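Local coordinates for probable sulfate-binding lipoprotein SubI (Mycobacterium tuberculosis, PDB 6DDN) that probably binds sulfate as a secreted lipoprotein of the prokaryotic sulfate-binding family and hands it on for uptake, at residues I165-P170 against G230-S235; V141-V146 against V250-P255; L183-A188 against D201-L206; Y59-P64 against S217-T222; P256-I261 against A317-I322. One frame throughout, in Å; residues are numbered along the deposited sequence.

Contact 1 of 5, residues I165-P170 against G230-S235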
# COMPACT_ATOMS: atom_id res chain seq x y z
N ILE A 165 21.95 -10.43 -7.54
CA ILE A 165 21.04 -9.39 -7.05
C ILE A 165 20.06 -10.03 -6.07
O ILE A 165 19.33 -10.96 -6.43
CB ILE A 165 20.30 -8.71 -8.21
CG1 ILE A 165 21.27 -7.89 -9.06
CG2 ILE A 165 19.18 -7.83 -7.68
CD1 ILE A 165 22.01 -6.83 -8.28
N GLU A 166 20.06 -9.54 -4.83
CA GLU A 166 19.10 -9.98 -3.84
C GLU A 166 17.96 -8.98 -3.75
O GLU A 166 18.20 -7.78 -3.58
CB GLU A 166 19.73 -10.16 -2.45
CG GLU A 166 18.69 -10.54 -1.40
CD GLU A 166 19.21 -10.50 0.01
OE1 GLU A 166 20.36 -10.06 0.22
OE2 GLU A 166 18.46 -10.92 0.92
N VAL A 167 16.74 -9.47 -3.87
CA VAL A 167 15.54 -8.65 -3.79
C VAL A 167 14.98 -8.75 -2.38
O VAL A 167 14.85 -9.85 -1.83
CB VAL A 167 14.50 -9.08 -4.83
CG1 VAL A 167 13.17 -8.41 -4.57
CG2 VAL A 167 15.00 -8.78 -6.24
N ILE A 168 14.66 -7.60 -1.79
CA ILE A 168 13.99 -7.54 -0.50
C ILE A 168 12.51 -7.28 -0.75
O ILE A 168 12.14 -6.26 -1.35
CB ILE A 168 14.59 -6.45 0.40
CG1 ILE A 168 16.10 -6.66 0.54
CG2 ILE A 168 13.93 -6.46 1.76
CD1 ILE A 168 16.48 -8.03 1.05
N THR A 169 11.66 -8.21 -0.31
CA THR A 169 10.22 -8.09 -0.43
C THR A 169 9.58 -8.91 0.68
O THR A 169 10.08 -10.00 1.00
CB THR A 169 9.71 -8.55 -1.80
OG1 THR A 169 8.28 -8.47 -1.85
CG2 THR A 169 10.14 -9.98 -2.09
N PRO A 170 8.50 -8.42 1.29
CA PRO A 170 7.92 -9.13 2.44
C PRO A 170 7.17 -10.41 2.06
O PRO A 170 7.17 -10.82 0.90
CB PRO A 170 6.97 -8.09 3.05
CG PRO A 170 6.62 -7.20 1.93
CD PRO A 170 7.85 -7.12 1.07
N GLY A 230 20.23 -6.81 1.02
CA GLY A 230 19.62 -6.78 -0.29
C GLY A 230 20.07 -5.60 -1.14
O GLY A 230 20.50 -4.56 -0.64
N ASP A 231 19.96 -5.78 -2.45
CA ASP A 231 20.37 -4.77 -3.42
C ASP A 231 19.22 -3.92 -3.93
O ASP A 231 19.44 -2.77 -4.32
CB ASP A 231 21.06 -5.43 -4.62
CG ASP A 231 22.18 -6.36 -4.20
OD1 ASP A 231 22.09 -7.57 -4.48
OD2 ASP A 231 23.14 -5.87 -3.56
N VAL A 232 18.00 -4.44 -3.93
CA VAL A 232 16.82 -3.70 -4.36
C VAL A 232 15.64 -4.13 -3.51
O VAL A 232 15.42 -5.33 -3.30
CB VAL A 232 16.52 -3.92 -5.86
CG1 VAL A 232 16.58 -5.40 -6.21
CG2 VAL A 232 15.17 -3.32 -6.24
N LEU A 233 14.90 -3.16 -3.00
CA LEU A 233 13.72 -3.41 -2.18
C LEU A 233 12.49 -2.99 -2.96
O LEU A 233 12.33 -1.81 -3.30
CB LEU A 233 13.81 -2.64 -0.85
CG LEU A 233 12.48 -2.31 -0.16
CD1 LEU A 233 11.90 -3.54 0.51
CD2 LEU A 233 12.66 -1.17 0.84
N ILE A 234 11.61 -3.95 -3.26
CA ILE A 234 10.33 -3.64 -3.88
C ILE A 234 9.41 -3.08 -2.80
O ILE A 234 9.21 -3.70 -1.75
CB ILE A 234 9.73 -4.88 -4.54
CG1 ILE A 234 10.82 -5.74 -5.17
CG2 ILE A 234 8.73 -4.48 -5.60
CD1 ILE A 234 10.29 -6.90 -5.99
N SER A 235 8.84 -1.90 -3.06
CA SER A 235 8.13 -1.18 -2.01
C SER A 235 7.14 -0.21 -2.65
O SER A 235 7.12 -0.04 -3.87
CB SER A 235 9.11 -0.44 -1.10
OG SER A 235 8.43 0.20 -0.03
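V167 and I168 pair with V232 and L233 as short parallel strands, with I168 N bonded to V232 O at 2.8 Å and I234 N to I168 O at 3.0 Å. The first of these bonds is nearly straight, at 171°. Ahead of the ladder, E166 O accepts from D231 N at 2.9 Å and, weakly, from V232 N. The D231 carboxylate answers from its side. Its OD1 takes the backbone N-H of E166 at 2.9 Å, on the anti side and somewhat out of the carboxylate plane. The CD1 end of I165 lies against the same carboxylate oxygen. The chain between the two parallel strands is helices and loops with no strand, so they form a beta-alpha-beta crossover. On one face of the sheet, V167 and V232 stand side by side and point the same way, with CG2 of V167 against CG1 of V232 at 3.7 Å. V167 CG1 meets I234 CD1 at 3.5 Å. The two methyls of V167 thus reach different partners: CG1 is anti to the backbone N (chi1 169°), and CG2 lies beside that N. The other face carries I168 and L233. I168 CG2 touches L233 CD1, while its CG1 branch runs over G230 to within 3.6 Å of CA, where no side chain stands in the way. Helix 218-227 covers this face, with F225 on both I168 and L233.

Contact 2 of 5, residues V141-V146 against V250-P255; sequences VVTFVV and VQHVTP
An antiparallel ladder in the central mixed sheet joins F144-V146 to Q251-V253. F144 and V253 form one hydrogen-bonded pair, V146 and Q251 the next, and V145 faces H252 between them as a non-hydrogen-bonded pair. The bonds come in matched sets. F144 N reaches V253 O and V253 N reaches F144 O, while V146 N meets Q251 O at 2.7 Å and Q251 N meets V146 O at 2.8 Å. The F144 ring lies against P255, whose CD sits 4.0 Å from the ring centroid and only 13° off the normal, a CH-pi contact. CB of the proline reaches F144 CE2 at 3.7 Å. W157 meets the same phenyl edge to face. Strand 138-147 is an inner strand of this sheet, and on its far side it pairs with strand 232-236. Across from Q251, V146 CG1 sits between its own backbone N and carbonyl carbon (chi1 86°) and touches Q251 CG at 3.6 Å. T143 OG1 lies near the plane of the H252 imidazole, at its edge, 3.5 Å from CD2. The same hydroxyl is weakly bonded to T254 OG1 at 3.3 Å. H252 finds its polar partner in helix 237-245, where ND1 bonds E244. T254 CG2 rests against V142 O at 3.4 Å.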
# COMPACT_ATOMS: atom_id res chain seq x y z
N VAL A 141 2.22 3.37 -6.40
CA VAL A 141 2.67 2.44 -7.44
C VAL A 141 3.84 1.64 -6.89
O VAL A 141 4.55 2.08 -5.98
CB VAL A 141 3.08 3.16 -8.74
CG1 VAL A 141 1.88 3.80 -9.40
CG2 VAL A 141 4.16 4.20 -8.45
N VAL A 142 4.03 0.44 -7.44
CA VAL A 142 5.17 -0.37 -7.07
C VAL A 142 6.44 0.26 -7.64
O VAL A 142 6.47 0.68 -8.80
CB VAL A 142 4.98 -1.81 -7.57
CG1 VAL A 142 6.20 -2.65 -7.24
CG2 VAL A 142 3.73 -2.42 -6.96
N THR A 143 7.48 0.33 -6.82
CA THR A 143 8.74 0.94 -7.23
C THR A 143 9.90 0.14 -6.68
O THR A 143 9.75 -0.66 -5.74
CB THR A 143 8.83 2.40 -6.75
OG1 THR A 143 10.00 3.02 -7.30
CG2 THR A 143 8.90 2.45 -5.23
N PHE A 144 11.07 0.34 -7.28
CA PHE A 144 12.32 -0.26 -6.81
C PHE A 144 13.00 0.72 -5.86
O PHE A 144 13.47 1.77 -6.30
CB PHE A 144 13.26 -0.58 -7.96
CG PHE A 144 12.73 -1.59 -8.94
CD1 PHE A 144 11.90 -2.61 -8.52
CD2 PHE A 144 13.10 -1.52 -10.27
CE1 PHE A 144 11.43 -3.55 -9.43
CE2 PHE A 144 12.63 -2.45 -11.18
CZ PHE A 144 11.80 -3.46 -10.76
N VAL A 145 13.06 0.39 -4.58
CA VAL A 145 13.95 1.13 -3.69
C VAL A 145 15.37 0.65 -3.93
O VAL A 145 15.63 -0.56 -4.02
CB VAL A 145 13.54 0.98 -2.22
CG1 VAL A 145 14.47 1.80 -1.34
CG2 VAL A 145 12.11 1.45 -2.03
N VAL A 146 16.29 1.60 -4.05
CA VAL A 146 17.63 1.34 -4.55
C VAL A 146 18.60 2.14 -3.69
O VAL A 146 18.23 3.13 -3.05
CB VAL A 146 17.75 1.73 -6.04
CG1 VAL A 146 18.07 3.21 -6.20
CG2 VAL A 146 18.77 0.87 -6.73
N VAL A 250 19.11 6.27 0.16
CA VAL A 250 18.45 5.45 -0.85
C VAL A 250 17.77 6.37 -1.85
O VAL A 250 17.55 7.56 -1.60
CB VAL A 250 17.41 4.49 -0.23
CG1 VAL A 250 18.09 3.44 0.64
CG2 VAL A 250 16.38 5.27 0.57
N GLN A 251 17.47 5.82 -3.02
CA GLN A 251 16.59 6.45 -4.00
C GLN A 251 15.70 5.37 -4.59
O GLN A 251 15.75 4.21 -4.18
CB GLN A 251 17.39 7.21 -5.07
CG GLN A 251 18.73 6.61 -5.41
CD GLN A 251 19.63 7.58 -6.16
OE1 GLN A 251 20.16 8.52 -5.58
NE2 GLN A 251 19.79 7.35 -7.46
N HIS A 252 14.87 5.75 -5.56
CA HIS A 252 13.96 4.78 -6.16
C HIS A 252 13.79 5.04 -7.65
O HIS A 252 13.75 6.19 -8.10
CB HIS A 252 12.59 4.79 -5.46
CG HIS A 252 11.80 6.04 -5.68
ND1 HIS A 252 11.99 7.18 -4.94
CD2 HIS A 252 10.79 6.32 -6.55
CE1 HIS A 252 11.15 8.12 -5.35
NE2 HIS A 252 10.41 7.61 -6.32
N VAL A 253 13.70 3.95 -8.40
CA VAL A 253 13.38 3.97 -9.82
C VAL A 253 12.14 3.11 -10.02
O VAL A 253 12.08 1.97 -9.54
CB VAL A 253 14.54 3.44 -10.69
CG1 VAL A 253 14.39 3.91 -12.13
CG2 VAL A 253 15.88 3.87 -10.11
N THR A 254 11.16 3.65 -10.72
CA THR A 254 9.98 2.84 -11.03
C THR A 254 10.19 2.12 -12.36
O THR A 254 10.56 2.76 -13.35
CB THR A 254 8.74 3.72 -11.11
OG1 THR A 254 8.67 4.56 -9.96
CG2 THR A 254 7.49 2.86 -11.17
N PRO A 255 9.98 0.80 -12.41
CA PRO A 255 10.14 0.10 -13.68
C PRO A 255 9.17 0.63 -14.71
O PRO A 255 8.11 1.19 -14.35
CB PRO A 255 9.84 -1.36 -13.31
CG PRO A 255 9.00 -1.28 -12.08
CD PRO A 255 9.51 -0.08 -11.33

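Contact 3 of 5, residues L183-A188 against D201-L206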
# COMPACT_ATOMS: atom_id res chain seq x y z
N LEU A 183 2.44 -8.84 -7.84
CA LEU A 183 1.49 -8.59 -8.91
C LEU A 183 2.13 -7.80 -10.05
O LEU A 183 1.89 -8.09 -11.22
CB LEU A 183 0.28 -7.85 -8.37
CG LEU A 183 -0.78 -8.72 -7.70
CD1 LEU A 183 -1.71 -7.86 -6.85
CD2 LEU A 183 -1.56 -9.51 -8.73
N ALA A 184 2.95 -6.80 -9.71
CA ALA A 184 3.57 -5.98 -10.75
C ALA A 184 4.46 -6.79 -11.69
O ALA A 184 4.27 -6.68 -12.91
CB ALA A 184 4.35 -4.83 -10.09
N PRO A 185 5.41 -7.60 -11.22
CA PRO A 185 6.22 -8.37 -12.17
C PRO A 185 5.41 -9.43 -12.90
O PRO A 185 5.72 -9.74 -14.06
CB PRO A 185 7.30 -9.00 -11.28
CG PRO A 185 6.65 -9.13 -9.97
CD PRO A 185 5.81 -7.89 -9.83
N TYR A 186 4.39 -10.00 -12.26
CA TYR A 186 3.52 -10.94 -12.97
C TYR A 186 2.78 -10.23 -14.09
O TYR A 186 2.78 -10.69 -15.24
CB TYR A 186 2.53 -11.59 -12.01
CG TYR A 186 1.47 -12.37 -12.74
CD1 TYR A 186 1.75 -13.59 -13.32
CD2 TYR A 186 0.18 -11.86 -12.88
CE1 TYR A 186 0.79 -14.31 -14.00
CE2 TYR A 186 -0.79 -12.57 -13.56
CZ TYR A 186 -0.48 -13.79 -14.12
OH TYR A 186 -1.45 -14.50 -14.80
N ALA A 187 2.12 -9.11 -13.78
CA ALA A 187 1.40 -8.36 -14.80
C ALA A 187 2.34 -7.89 -15.90
O ALA A 187 1.97 -7.88 -17.08
CB ALA A 187 0.67 -7.18 -14.16
N ALA A 188 3.56 -7.49 -15.54
CA ALA A 188 4.50 -6.99 -16.53
C ALA A 188 4.98 -8.11 -17.45
O ALA A 188 4.91 -7.99 -18.68
CB ALA A 188 5.69 -6.33 -15.84
N ASP A 201 6.52 -17.90 -14.41
CA ASP A 201 7.91 -18.33 -14.51
C ASP A 201 8.87 -17.21 -14.11
O ASP A 201 9.96 -17.49 -13.59
CB ASP A 201 8.21 -18.81 -15.92
CG ASP A 201 7.56 -20.15 -16.23
OD1 ASP A 201 6.73 -20.61 -15.41
OD2 ASP A 201 7.88 -20.74 -17.28
N PHE A 202 8.50 -15.95 -14.34
CA PHE A 202 9.34 -14.86 -13.87
C PHE A 202 9.32 -14.78 -12.35
O PHE A 202 10.37 -14.75 -11.71
CB PHE A 202 8.88 -13.53 -14.48
CG PHE A 202 9.66 -12.35 -13.96
CD1 PHE A 202 9.27 -11.69 -12.81
CD2 PHE A 202 10.79 -11.90 -14.63
CE1 PHE A 202 9.99 -10.62 -12.33
CE2 PHE A 202 11.50 -10.82 -14.16
CZ PHE A 202 11.10 -10.18 -13.01
N VAL A 203 8.12 -14.71 -11.76
CA VAL A 203 7.99 -14.69 -10.31
C VAL A 203 8.67 -15.91 -9.71
O VAL A 203 9.32 -15.82 -8.65
CB VAL A 203 6.50 -14.63 -9.91
CG1 VAL A 203 6.31 -14.94 -8.44
CG2 VAL A 203 5.91 -13.26 -10.26
N ASN A 204 8.55 -17.06 -10.37
CA ASN A 204 9.25 -18.27 -9.96
C ASN A 204 10.74 -18.02 -9.80
O ASN A 204 11.32 -18.27 -8.73
CB ASN A 204 8.99 -19.38 -10.98
CG ASN A 204 8.85 -20.74 -10.34
OD1 ASN A 204 9.57 -21.08 -9.40
ND2 ASN A 204 7.91 -21.54 -10.85
N THR A 205 11.38 -17.53 -10.86
CA THR A 205 12.82 -17.29 -10.81
C THR A 205 13.17 -16.15 -9.86
O THR A 205 14.20 -16.18 -9.18
CB THR A 205 13.35 -17.00 -12.21
OG1 THR A 205 12.86 -17.99 -13.12
CG2 THR A 205 14.87 -17.03 -12.22
N LEU A 206 12.31 -15.13 -9.79
CA LEU A 206 12.56 -14.01 -8.89
C LEU A 206 12.55 -14.46 -7.44
O LEU A 206 13.46 -14.14 -6.67
CB LEU A 206 11.53 -12.90 -9.13
CG LEU A 206 11.55 -11.73 -8.15
CD1 LEU A 206 12.78 -10.87 -8.38
CD2 LEU A 206 10.28 -10.91 -8.26
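The F202 ring meets P185 obliquely, neither flat on its face nor squarely at its edge. CE1 is the nearest ring atom, 3.3 Å from P185 CB, and CD1 follows at 3.7 Å. This is the tightest touch between the two helices. The ring is put there by a first torsion of 176°, which turns CG away from the backbone N of F202 and toward the other helix. L161, in a loop, touches the F202 side chain as well. The Y186 ring takes little part across the contact. It stacks edge to face with F336, and its hydroxyl is bonded to N196 at the start of helix 196-210. The touch of Y186 on the partner helix comes from CB, which sits 4.2 Å from V203 CG2. That methyl also lies 4.2 Å from P185 CG, in the angle between the two residues. L206 CD2 adds a looser contact to P185 CG at 4.4 Å. The meeting surface is small and apolar. P185 has no N-H to give to the turn before it, and the helix is kinked there. In the partner, T205 OG1 bonds back to D201 O at 3.0 Å, and that oxygen also accepts from T205 N. The axes of the two short segments pass 9.1 Å apart and run at 138°, roughly antiparallel. Helices 177-190 and 196-210 follow each other in the chain. On another side of the first, A184 and A187 lie on F259 of strand 257-267, while L183 meets W328 and V331 of helix 328-331.

Contact 4 of 5, residues Y59-P64 against S217-T222. With SO4 (sulfate ion), chain C.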
# COMPACT_ATOMS: atom_id res chain seq x y z
N TYR A 59 -2.22 -0.46 8.04
CA TYR A 59 -1.14 -1.36 7.66
C TYR A 59 0.22 -0.74 8.00
O TYR A 59 0.30 0.17 8.83
CB TYR A 59 -1.24 -1.74 6.17
CG TYR A 59 -1.18 -0.60 5.17
CD1 TYR A 59 -2.21 0.32 5.06
CD2 TYR A 59 -0.10 -0.48 4.31
CE1 TYR A 59 -2.16 1.35 4.13
CE2 TYR A 59 -0.04 0.54 3.38
CZ TYR A 59 -1.07 1.45 3.30
OH TYR A 59 -1.00 2.47 2.37
N ALA A 60 1.29 -1.23 7.37
CA ALA A 60 2.63 -1.00 7.91
C ALA A 60 3.25 0.33 7.52
O ALA A 60 4.16 0.80 8.21
CB ALA A 60 3.57 -2.13 7.47
N VAL A 61 2.81 0.96 6.43
CA VAL A 61 3.53 2.13 5.93
C VAL A 61 2.73 3.42 5.75
O VAL A 61 3.32 4.41 5.28
CB VAL A 61 4.21 1.79 4.59
CG1 VAL A 61 5.09 0.55 4.72
CG2 VAL A 61 3.17 1.60 3.51
N PRO A 62 1.43 3.53 6.09
CA PRO A 62 0.72 4.78 5.76
C PRO A 62 0.89 5.89 6.79
O PRO A 62 0.27 6.95 6.63
CB PRO A 62 -0.74 4.31 5.70
CG PRO A 62 -0.81 3.31 6.78
CD PRO A 62 0.53 2.62 6.82
N GLU A 63 1.71 5.69 7.82
CA GLU A 63 1.84 6.67 8.89
C GLU A 63 2.21 8.08 8.42
O GLU A 63 1.63 9.04 8.96
CB GLU A 63 2.85 6.18 9.93
CG GLU A 63 3.01 7.09 11.14
CD GLU A 63 4.05 8.18 10.93
OE1 GLU A 63 4.83 8.07 9.95
OE2 GLU A 63 4.09 9.14 11.72
N PRO A 64 3.14 8.29 7.48
CA PRO A 64 3.48 9.67 7.09
C PRO A 64 2.30 10.49 6.63
O PRO A 64 2.28 11.70 6.84
CB PRO A 64 4.50 9.46 5.97
CG PRO A 64 5.15 8.17 6.30
CD PRO A 64 4.04 7.31 6.83
N SER A 217 6.36 -7.34 6.98
CA SER A 217 5.62 -6.21 6.43
C SER A 217 6.55 -5.35 5.58
O SER A 217 7.78 -5.49 5.63
CB SER A 217 4.98 -5.37 7.54
OG SER A 217 5.96 -4.76 8.36
N GLY A 218 5.94 -4.46 4.80
CA GLY A 218 6.73 -3.55 3.98
C GLY A 218 7.64 -2.66 4.82
O GLY A 218 8.76 -2.34 4.41
N ARG A 219 7.16 -2.25 5.99
CA ARG A 219 8.00 -1.46 6.89
C ARG A 219 9.18 -2.28 7.40
O ARG A 219 10.32 -1.80 7.41
CB ARG A 219 7.16 -0.94 8.06
CG ARG A 219 7.97 -0.25 9.15
CD ARG A 219 8.81 0.90 8.61
NE ARG A 219 8.10 1.66 7.58
CZ ARG A 219 7.24 2.65 7.83
NH1 ARG A 219 6.99 3.01 9.08
NH2 ARG A 219 6.64 3.28 6.83
N GLU A 220 8.92 -3.52 7.82
CA GLU A 220 10.01 -4.40 8.21
C GLU A 220 10.96 -4.67 7.05
O GLU A 220 12.17 -4.82 7.26
CB GLU A 220 9.46 -5.72 8.76
CG GLU A 220 8.70 -5.59 10.07
CD GLU A 220 8.16 -6.91 10.57
OE1 GLU A 220 8.39 -7.94 9.89
OE2 GLU A 220 7.50 -6.93 11.63
N ALA A 221 10.43 -4.72 5.83
CA ALA A 221 11.29 -4.88 4.66
C ALA A 221 12.15 -3.64 4.44
O ALA A 221 13.32 -3.75 4.06
CB ALA A 221 10.45 -5.17 3.42
N THR A 222 11.59 -2.45 4.68
CA THR A 222 12.37 -1.22 4.56
C THR A 222 13.48 -1.17 5.60
O THR A 222 14.59 -0.72 5.32
CB THR A 222 11.45 -0.00 4.71
OG1 THR A 222 10.28 -0.17 3.91
CG2 THR A 222 12.18 1.27 4.28
S SO4 C . 2.09 -3.97 4.52
O1 SO4 C . 1.34 -3.75 5.75
O2 SO4 C . 2.62 -2.69 4.04
O3 SO4 C . 3.20 -4.88 4.77
O4 SO4 C . 1.21 -4.55 3.52
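R219 reaches back over A60 and V61. Its CB lies 3.5 Å from A60 O and also touches A60 CB. CG passes the same carbonyl oxygen more loosely. The chain then bends at chi2 and chi3 (56° and 39°), and this folds the guanidinium over A60 O, which sits over the centre of one face with CZ 3.6 Å away. NH2 goes further, to 3.4 Å from V61 CA, and it is held by a salt bridge to E239. The V61 side chain crosses the arginine obliquely, with CG1 near R219 N. Nearby, A60 CB meets S217 CB at 3.5 Å. A sulfate ion is gripped beside these two residues. A60 N donates to its O1 at 3.0 Å and G218 N to its O3 at 2.8 Å, so a backbone N-H from each segment holds the anion. S217 is the N-cap of helix 218-227, its OG accepting from E220 N at 3.3 Å. The sulfate thus sits at the amino end of that helix, where the helix dipole would probably favour a negative charge. S175 OG, S177 N and Y236 OH also bond the ion. This is consistent with the substrate site of a sulfate-binding protein, although the ion probably comes from the crystallisation liquor. The loop 59-62 follows strand 53-58 and leads into helix 63-74, while helix 237-245 packs against V61 and T222.

Contact 5 of 5, residues P256-I261 against A317-I322. With SO4 (sulfate ion), chain G; SO4 (sulfate ion), chain H.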
# COMPACT_ATOMS: atom_id res chain seq x y z
N PRO A 256 9.49 0.51 -16.00
CA PRO A 256 8.58 1.02 -17.03
C PRO A 256 7.16 0.49 -16.91
O PRO A 256 6.20 1.25 -17.09
CB PRO A 256 9.25 0.57 -18.34
CG PRO A 256 10.69 0.44 -17.99
CD PRO A 256 10.72 -0.06 -16.57
N GLN A 257 7.01 -0.79 -16.59
CA GLN A 257 5.72 -1.36 -16.24
C GLN A 257 5.66 -1.55 -14.73
O GLN A 257 6.56 -2.16 -14.15
CB GLN A 257 5.48 -2.69 -16.96
CG GLN A 257 5.62 -2.64 -18.47
CD GLN A 257 5.02 -3.85 -19.15
OE1 GLN A 257 3.86 -4.19 -18.93
NE2 GLN A 257 5.81 -4.53 -19.97
N THR A 258 4.61 -1.03 -14.11
CA THR A 258 4.41 -1.18 -12.68
C THR A 258 2.93 -1.36 -12.41
O THR A 258 2.09 -1.25 -13.31
CB THR A 258 4.97 0.02 -11.89
OG1 THR A 258 5.02 -0.31 -10.50
CG2 THR A 258 4.09 1.24 -12.09
N PHE A 259 2.60 -1.65 -11.15
CA PHE A 259 1.24 -1.94 -10.74
C PHE A 259 0.66 -0.78 -9.95
O PHE A 259 1.37 -0.12 -9.18
CB PHE A 259 1.17 -3.22 -9.90
CG PHE A 259 -0.11 -3.97 -10.07
CD1 PHE A 259 -0.27 -4.87 -11.11
CD2 PHE A 259 -1.17 -3.78 -9.18
CE1 PHE A 259 -1.45 -5.56 -11.27
CE2 PHE A 259 -2.35 -4.47 -9.34
CZ PHE A 259 -2.49 -5.37 -10.38
N LYS A 260 -0.64 -0.54 -10.13
CA LYS A 260 -1.33 0.53 -9.42
C LYS A 260 -1.74 0.04 -8.04
O LYS A 260 -2.55 -0.88 -7.92
CB LYS A 260 -2.54 1.00 -10.21
CG LYS A 260 -3.27 2.18 -9.59
CD LYS A 260 -4.72 2.24 -10.05
CE LYS A 260 -5.30 3.64 -9.91
NZ LYS A 260 -6.65 3.75 -10.51
N ILE A 261 -1.19 0.66 -7.00
CA ILE A 261 -1.51 0.31 -5.62
C ILE A 261 -2.71 1.14 -5.18
O ILE A 261 -2.72 2.37 -5.34
CB ILE A 261 -0.30 0.55 -4.70
CG1 ILE A 261 0.88 -0.31 -5.15
CG2 ILE A 261 -0.67 0.28 -3.25
CD1 ILE A 261 2.07 -0.26 -4.21
N ALA A 317 5.35 3.78 -18.06
CA ALA A 317 5.01 3.35 -19.41
C ALA A 317 3.73 2.53 -19.42
O ALA A 317 2.96 2.59 -20.39
CB ALA A 317 6.16 2.56 -20.03
N LYS A 318 3.48 1.77 -18.35
CA LYS A 318 2.28 0.94 -18.26
C LYS A 318 1.89 0.80 -16.80
O LYS A 318 2.67 0.28 -16.00
CB LYS A 318 2.53 -0.43 -18.89
CG LYS A 318 1.32 -1.35 -18.81
CD LYS A 318 0.14 -0.74 -19.53
CE LYS A 318 -1.04 -1.69 -19.58
NZ LYS A 318 -2.18 -1.10 -20.32
N LEU A 319 0.69 1.25 -16.46
CA LEU A 319 0.15 1.15 -15.11
C LEU A 319 -0.85 0.00 -15.09
O LEU A 319 -2.00 0.15 -15.53
CB LEU A 319 -0.49 2.46 -14.67
CG LEU A 319 -0.91 2.52 -13.20
CD1 LEU A 319 0.30 2.37 -12.29
CD2 LEU A 319 -1.65 3.82 -12.90
N TRP A 320 -0.43 -1.15 -14.57
CA TRP A 320 -1.31 -2.29 -14.43
C TRP A 320 -2.20 -2.12 -13.21
O TRP A 320 -1.75 -1.65 -12.16
CB TRP A 320 -0.50 -3.58 -14.32
CG TRP A 320 0.25 -3.94 -15.56
CD1 TRP A 320 1.60 -3.92 -15.74
CD2 TRP A 320 -0.31 -4.38 -16.81
NE1 TRP A 320 1.92 -4.32 -17.02
CE2 TRP A 320 0.76 -4.61 -17.69
CE3 TRP A 320 -1.62 -4.61 -17.26
CZ2 TRP A 320 0.57 -5.05 -19.00
CZ3 TRP A 320 -1.81 -5.05 -18.55
CH2 TRP A 320 -0.72 -5.26 -19.41
N THR A 321 -3.46 -2.51 -13.34
CA THR A 321 -4.43 -2.43 -12.26
C THR A 321 -5.00 -3.81 -11.97
O THR A 321 -4.95 -4.72 -12.81
CB THR A 321 -5.57 -1.46 -12.59
OG1 THR A 321 -6.37 -1.99 -13.65
CG2 THR A 321 -5.01 -0.11 -13.01
N ILE A 322 -5.56 -3.96 -10.76
CA ILE A 322 -6.19 -5.22 -10.39
C ILE A 322 -7.35 -5.54 -11.31
O ILE A 322 -7.69 -6.72 -11.52
CB ILE A 322 -6.62 -5.19 -8.91
CG1 ILE A 322 -6.54 -6.59 -8.29
CG2 ILE A 322 -8.03 -4.63 -8.75
CD1 ILE A 322 -5.13 -7.10 -8.12
S SO4 G . 9.55 -3.71 -17.39
O1 SO4 G . 8.45 -3.48 -16.46
O2 SO4 G . 10.79 -3.75 -16.63
O3 SO4 G . 9.36 -4.99 -18.07
O4 SO4 G . 9.59 -2.63 -18.36
S SO4 H . -1.36 3.20 -18.61
O1 SO4 H . -2.46 3.77 -17.82
O2 SO4 H . -0.23 4.13 -18.60
O3 SO4 H . -0.95 1.93 -18.02
O4 SO4 H . -1.81 2.97 -19.98
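Q257 and W320 meet through their side chains, which run side by side. The indole NE1 donates to Q257 OE1 at 2.7 Å, and the acceptor lies close to the ring plane, 13° out of it. F259 crosses W320 at about a right angle. Its CD1 touches W320 CB at 3.5 Å, while W320 O lies over one face of the phenyl ring, toward the rim. CZ of the ring reaches on to I322 CD1 at 3.9 Å. Away from the rings, L319 CG packs against K260 CB at 3.7 Å. The backbone ladder sets these pairs. T258 N bonds K318 O at 3.0 Å, W320 N bonds T258 O at 2.8 Å, and K260 N bonds W320 O at 2.6 Å. Further out, K318 CG lies over one face of the indole, toward its rim, and W157 NE1 bonds Q257 O. A184 of helix 177-190 backs F259, and A187 backs W320. A sulfate ion accepts from Q257 N at 3.1 Å. The two strands run parallel, and 318-320, late in the chain, extends the sheet beside strand 257-267. That long strand also pairs with 106-108, as a strand linking the two lobes does in type II periplasmic binding proteins.

Overall arrangement
Contacts 1, 2 and 5 lie on one mixed sheet. Strand 138-147 ties them together, with 232-236, 250-253 and 257-267 as its neighbours. Centres of contacts 1 and 2 are 10 Å apart, and those of 2 and 5 are 13 Å apart. Contact 3 is a helix pair beside this sheet, about 14 Å from contact 1 between centres. It is nested in the loop closed by contact 1, which in turn is nested in that of contact 2. Contact 5 comes last along the chain. Contact 4 differs: it joins an early loop to helix 218-227, which leads into strand 232-236. It crosses contacts 1 and 2 in chain order. Its two segments are 153 residues apart, and the sulfate is held by a backbone N-H from each.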